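Local coordinates for phosphoribosylaminoimidazole carboxylase, ATPase subunit (Bacillus anthracis, PDB 3R5H), which probably uses ATP and bicarbonate to carboxylate 5-aminoimidazole ribonucleotide to N5-carboxyaminoimidazole ribonucleotide in purine biosynthesis, at residues P277-S282 against S293-H298. Sequence-based numbering, arbitrary orientation.
With AIR (5-aminoimidazole ribonucleotide), chain D.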
ATOM      1  N   PRO A 277      -4.699  -7.062 -20.929  1.00 15.86           N
ATOM      2  CA  PRO A 277      -3.265  -7.269 -20.638  1.00 15.66           C
ATOM      3  C   PRO A 277      -2.678  -6.165 -19.738  1.00 15.81           C
ATOM      4  O   PRO A 277      -1.725  -5.477 -20.108  1.00 15.32           O
ATOM      5  CB  PRO A 277      -2.623  -7.263 -22.032  1.00 15.79           C
ATOM      6  CG  PRO A 277      -3.524  -6.382 -22.869  1.00 16.24           C
ATOM      7  CD  PRO A 277      -4.919  -6.401 -22.234  1.00 15.98           C
ATOM      8  N   ARG A 278      -3.250  -6.027 -18.544  1.00 15.80           N
ATOM      9  CA  ARG A 278      -2.943  -4.936 -17.642  1.00 15.16           C
ATOM     10  C   ARG A 278      -3.653  -5.189 -16.335  1.00 14.88           C
ATOM     11  O   ARG A 278      -4.598  -5.974 -16.302  1.00 14.66           O
ATOM     12  CB  ARG A 278      -3.451  -3.592 -18.235  1.00 15.64           C
ATOM     13  CG  ARG A 278      -4.895  -3.615 -18.707  1.00 15.11           C
ATOM     14  CD  ARG A 278      -5.502  -2.226 -18.833  1.00 14.88           C
ATOM     15  NE  ARG A 278      -6.874  -2.310 -19.345  1.00 16.49           N
ATOM     16  CZ  ARG A 278      -7.969  -2.451 -18.593  1.00 17.73           C
ATOM     17  NH1 ARG A 278      -7.896  -2.529 -17.259  1.00 17.48           N
ATOM     18  NH2 ARG A 278      -9.153  -2.512 -19.179  1.00 17.67           N
ATOM     19  N   PRO A 279      -3.224  -4.504 -15.256  1.00 15.34           N
ATOM     20  CA  PRO A 279      -4.032  -4.456 -14.044  1.00 15.38           C
ATOM     21  C   PRO A 279      -5.452  -4.019 -14.392  1.00 15.76           C
ATOM     22  O   PRO A 279      -5.656  -3.216 -15.326  1.00 15.99           O
ATOM     23  CB  PRO A 279      -3.349  -3.379 -13.204  1.00 15.61           C
ATOM     24  CG  PRO A 279      -1.934  -3.386 -13.646  1.00 15.72           C
ATOM     25  CD  PRO A 279      -1.944  -3.781 -15.103  1.00 14.91           C
ATOM     26  N   HIS A 280      -6.418  -4.538 -13.635  1.00 15.12           N
ATOM     27  CA  HIS A 280      -7.832  -4.434 -13.996  1.00 14.47           C
ATOM     28  C   HIS A 280      -8.704  -4.051 -12.803  1.00 13.80           C
ATOM     29  O   HIS A 280      -8.383  -4.336 -11.658  1.00 13.59           O
ATOM     30  CB  HIS A 280      -8.270  -5.782 -14.572  1.00 14.98           C
ATOM     31  CG  HIS A 280      -9.633  -5.785 -15.182  1.00 15.06           C
ATOM     32  ND1 HIS A 280     -10.759  -6.169 -14.484  1.00 15.69           N
ATOM     33  CD2 HIS A 280     -10.045  -5.504 -16.441  1.00 16.29           C
ATOM     34  CE1 HIS A 280     -11.811  -6.096 -15.282  1.00 16.31           C
ATOM     35  NE2 HIS A 280     -11.405  -5.690 -16.473  1.00 16.16           N
ATOM     36  N   ASN A 281      -9.828  -3.417 -13.089  1.00 13.69           N
ATOM     37  CA  ASN A 281     -10.732  -2.931 -12.058  1.00 13.11           C
ATOM     38  C   ASN A 281     -11.196  -4.057 -11.130  1.00 13.04           C
ATOM     39  O   ASN A 281     -11.393  -3.830  -9.937  1.00 11.92           O
ATOM     40  CB  ASN A 281     -11.916  -2.225 -12.725  1.00 12.41           C
ATOM     41  CG  ASN A 281     -12.722  -1.322 -11.773  1.00 14.42           C
ATOM     42  OD1 ASN A 281     -13.550  -0.544 -12.244  1.00 14.29           O
ATOM     43  ND2 ASN A 281     -12.513  -1.442 -10.448  1.00 13.80           N
ATOM     44  N   SER A 282     -11.342  -5.269 -11.672  1.00 13.17           N
ATOM     45  CA  SER A 282     -11.822  -6.413 -10.881  1.00 13.90           C
ATOM     46  C   SER A 282     -10.708  -6.996  -9.996  1.00 13.99           C
ATOM     47  O   SER A 282     -10.927  -7.956  -9.245  1.00 14.50           O
ATOM     48  CB  SER A 282     -12.442  -7.493 -11.783  1.00 14.50           C
ATOM     49  OG  SER A 282     -11.453  -8.150 -12.574  1.00 16.55           O
ATOM     50  N   SER A 293      -0.525  -6.794  -3.957  1.00 16.14           N
ATOM     51  CA  SER A 293      -1.546  -6.244  -4.843  1.00 15.45           C
ATOM     52  C   SER A 293      -1.238  -6.578  -6.309  1.00 14.47           C
ATOM     53  O   SER A 293      -0.115  -6.920  -6.646  1.00 14.00           O
ATOM     54  CB  SER A 293      -1.687  -4.726  -4.667  1.00 15.60           C
ATOM     55  OG  SER A 293      -0.656  -4.042  -5.345  1.00 17.67           O
ATOM     56  N   GLN A 294      -2.239  -6.468  -7.179  1.00 14.36           N
ATOM     57  CA  GLN A 294      -1.986  -6.649  -8.606  1.00 14.38           C
ATOM     58  C   GLN A 294      -0.953  -5.639  -9.100  1.00 14.30           C
ATOM     59  O   GLN A 294      -0.227  -5.917 -10.031  1.00 14.90           O
ATOM     60  CB  GLN A 294      -3.283  -6.569  -9.424  1.00 14.55           C
ATOM     61  CG  GLN A 294      -4.029  -5.228  -9.339  1.00 14.28           C
ATOM     62  CD  GLN A 294      -5.194  -5.170 -10.289  1.00 12.90           C
ATOM     63  OE1 GLN A 294      -5.283  -5.971 -11.220  1.00 15.45           O
ATOM     64  NE2 GLN A 294      -6.097  -4.225 -10.069  1.00 12.11           N
ATOM     65  N   PHE A 295      -0.837  -4.497  -8.433  1.00 13.93           N
ATOM     66  CA  PHE A 295       0.086  -3.481  -8.896  1.00 14.33           C
ATOM     67  C   PHE A 295       1.513  -3.757  -8.479  1.00 14.06           C
ATOM     68  O   PHE A 295       2.428  -3.584  -9.271  1.00 13.74           O
ATOM     69  CB  PHE A 295      -0.370  -2.088  -8.430  1.00 14.22           C
ATOM     70  CG  PHE A 295      -1.792  -1.760  -8.808  1.00 14.57           C
ATOM     71  CD1 PHE A 295      -2.819  -1.858  -7.862  1.00 14.25           C
ATOM     72  CD2 PHE A 295      -2.102  -1.352 -10.102  1.00 14.72           C
ATOM     73  CE1 PHE A 295      -4.129  -1.571  -8.200  1.00 15.42           C
ATOM     74  CE2 PHE A 295      -3.431  -1.058 -10.472  1.00 14.80           C
ATOM     75  CZ  PHE A 295      -4.446  -1.177  -9.523  1.00 14.76           C
ATOM     76  N   GLY A 296       1.700  -4.192  -7.232  1.00 14.46           N
ATOM     77  CA  GLY A 296       3.020  -4.637  -6.765  1.00 14.23           C
ATOM     78  C   GLY A 296       3.506  -5.831  -7.568  1.00 14.74           C
ATOM     79  O   GLY A 296       4.691  -5.942  -7.869  1.00 15.89           O
ATOM     80  N   GLN A 297       2.586  -6.719  -7.934  1.00 14.24           N
ATOM     81  CA  GLN A 297       2.914  -7.869  -8.765  1.00 14.17           C
ATOM     82  C   GLN A 297       3.296  -7.440 -10.168  1.00 13.70           C
ATOM     83  O   GLN A 297       4.210  -8.005 -10.767  1.00 13.48           O
ATOM     84  CB  GLN A 297       1.737  -8.850  -8.831  1.00 14.33           C
ATOM     85  CG  GLN A 297       1.460  -9.575  -7.512  1.00 15.74           C
ATOM     86  CD  GLN A 297       2.505 -10.651  -7.231  1.00 18.03           C
ATOM     87  OE1 GLN A 297       3.703 -10.360  -7.180  1.00 18.09           O
ATOM     88  NE2 GLN A 297       2.052 -11.908  -7.065  1.00 13.68           N
ATOM     89  N   HIS A 298       2.593  -6.430 -10.677  1.00 13.29           N
ATOM     90  CA  HIS A 298       2.833  -5.948 -12.016  1.00 13.11           C
ATOM     91  C   HIS A 298       4.265  -5.435 -12.116  1.00 12.57           C
ATOM     92  O   HIS A 298       4.997  -5.800 -13.021  1.00 13.38           O
ATOM     93  CB  HIS A 298       1.818  -4.867 -12.435  1.00 12.14           C
ATOM     94  CG  HIS A 298       2.012  -4.412 -13.846  1.00 13.48           C
ATOM     95  ND1 HIS A 298       1.620  -5.172 -14.930  1.00 14.60           N
ATOM     96  CD2 HIS A 298       2.613  -3.310 -14.355  1.00 13.78           C
ATOM     97  CE1 HIS A 298       1.950  -4.545 -16.048  1.00 15.31           C
ATOM     98  NE2 HIS A 298       2.533  -3.399 -15.726  1.00 14.18           N
TER
HETATM   99  N1  AIR D 401      -8.386   2.286 -17.889  1.00 56.92           N
HETATM  100  C2  AIR D 401      -7.584   1.951 -18.922  1.00 57.18           C
HETATM  101  N3  AIR D 401      -8.184   0.999 -19.687  1.00 57.73           N
HETATM  102  C4  AIR D 401      -9.392   0.700 -19.152  1.00 57.85           C
HETATM  103  C5  AIR D 401      -9.456   1.524 -18.048  1.00 57.78           C
HETATM  104  N6  AIR D 401     -10.517   1.553 -17.199  1.00 58.85           N
HETATM  105  C1' AIR D 401      -8.138   3.286 -16.809  1.00 56.28           C
HETATM  106  C2' AIR D 401      -6.787   3.933 -17.010  1.00 55.61           C
HETATM  107  C3' AIR D 401      -7.142   5.193 -17.791  1.00 55.76           C
HETATM  108  C4' AIR D 401      -8.416   5.618 -17.093  1.00 55.46           C
HETATM  109  O4' AIR D 401      -9.083   4.372 -16.851  1.00 56.79           O
HETATM  110  O2' AIR D 401      -6.275   4.217 -15.704  1.00 53.06           O
HETATM  111  O3' AIR D 401      -6.133   6.210 -17.788  1.00 55.69           O
HETATM  112  C5' AIR D 401      -9.260   6.578 -17.914  1.00 55.58           C
HETATM  113  O5' AIR D 401     -10.060   7.316 -16.991  1.00 55.19           O
HETATM  114  P   AIR D 401     -10.675   8.765 -17.347  1.00 54.15           P
HETATM  115  O6  AIR D 401     -11.455   8.510 -18.617  1.00 54.34           O
HETATM  116  O7  AIR D 401      -9.472   9.663 -17.541  1.00 54.55           O
HETATM  117  O8  AIR D 401     -11.505   9.095 -16.131  1.00 50.76           O
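Gln294 NE2 donates a hydrogen bond to His280 O over 2.8 Å, nearly straight, while Gln294 OE1 accepts from His280 N at 3.0 Å. The amide thus serves both polar groups of one residue's backbone, as a neighbouring strand might. Glutamine suits this place because it carries donor and acceptor side by side, and its chain, extended beyond CG (chi2 173°), carries them from the first turn of helix 294-303 to the loop. The second bond is equally straight at its hydrogen, but His280 N approaches from above the amide's carbonyl plane, 35° out of it and not on a lone pair. The preceding residue, Pro279, has no N-H to satisfy and turns its ring to Phe295 and His298. Its CB meets Phe295 CE2 at 3.6 Å, and its CD sits over one face of the His298 imidazole, a CH-pi contact 4.1 Å from the centroid. Thr257 and Thr80 bond the two nitrogens of that ring, which fixes its rotation. Met29 of helix 24-35 also packs on Pro279. On the ligand side, Arg278 lays its guanidinium face against AIR, NH2 3.2 Å from C4; its NH1 donates a hydrogen bond to Pro279 O and its NE forms a salt bridge with Glu84. Two hydrogen bonds from a neutral side-chain amide, with proline packing, therefore tie helix 294-303 to the loop carrying this substrate-facing arginine.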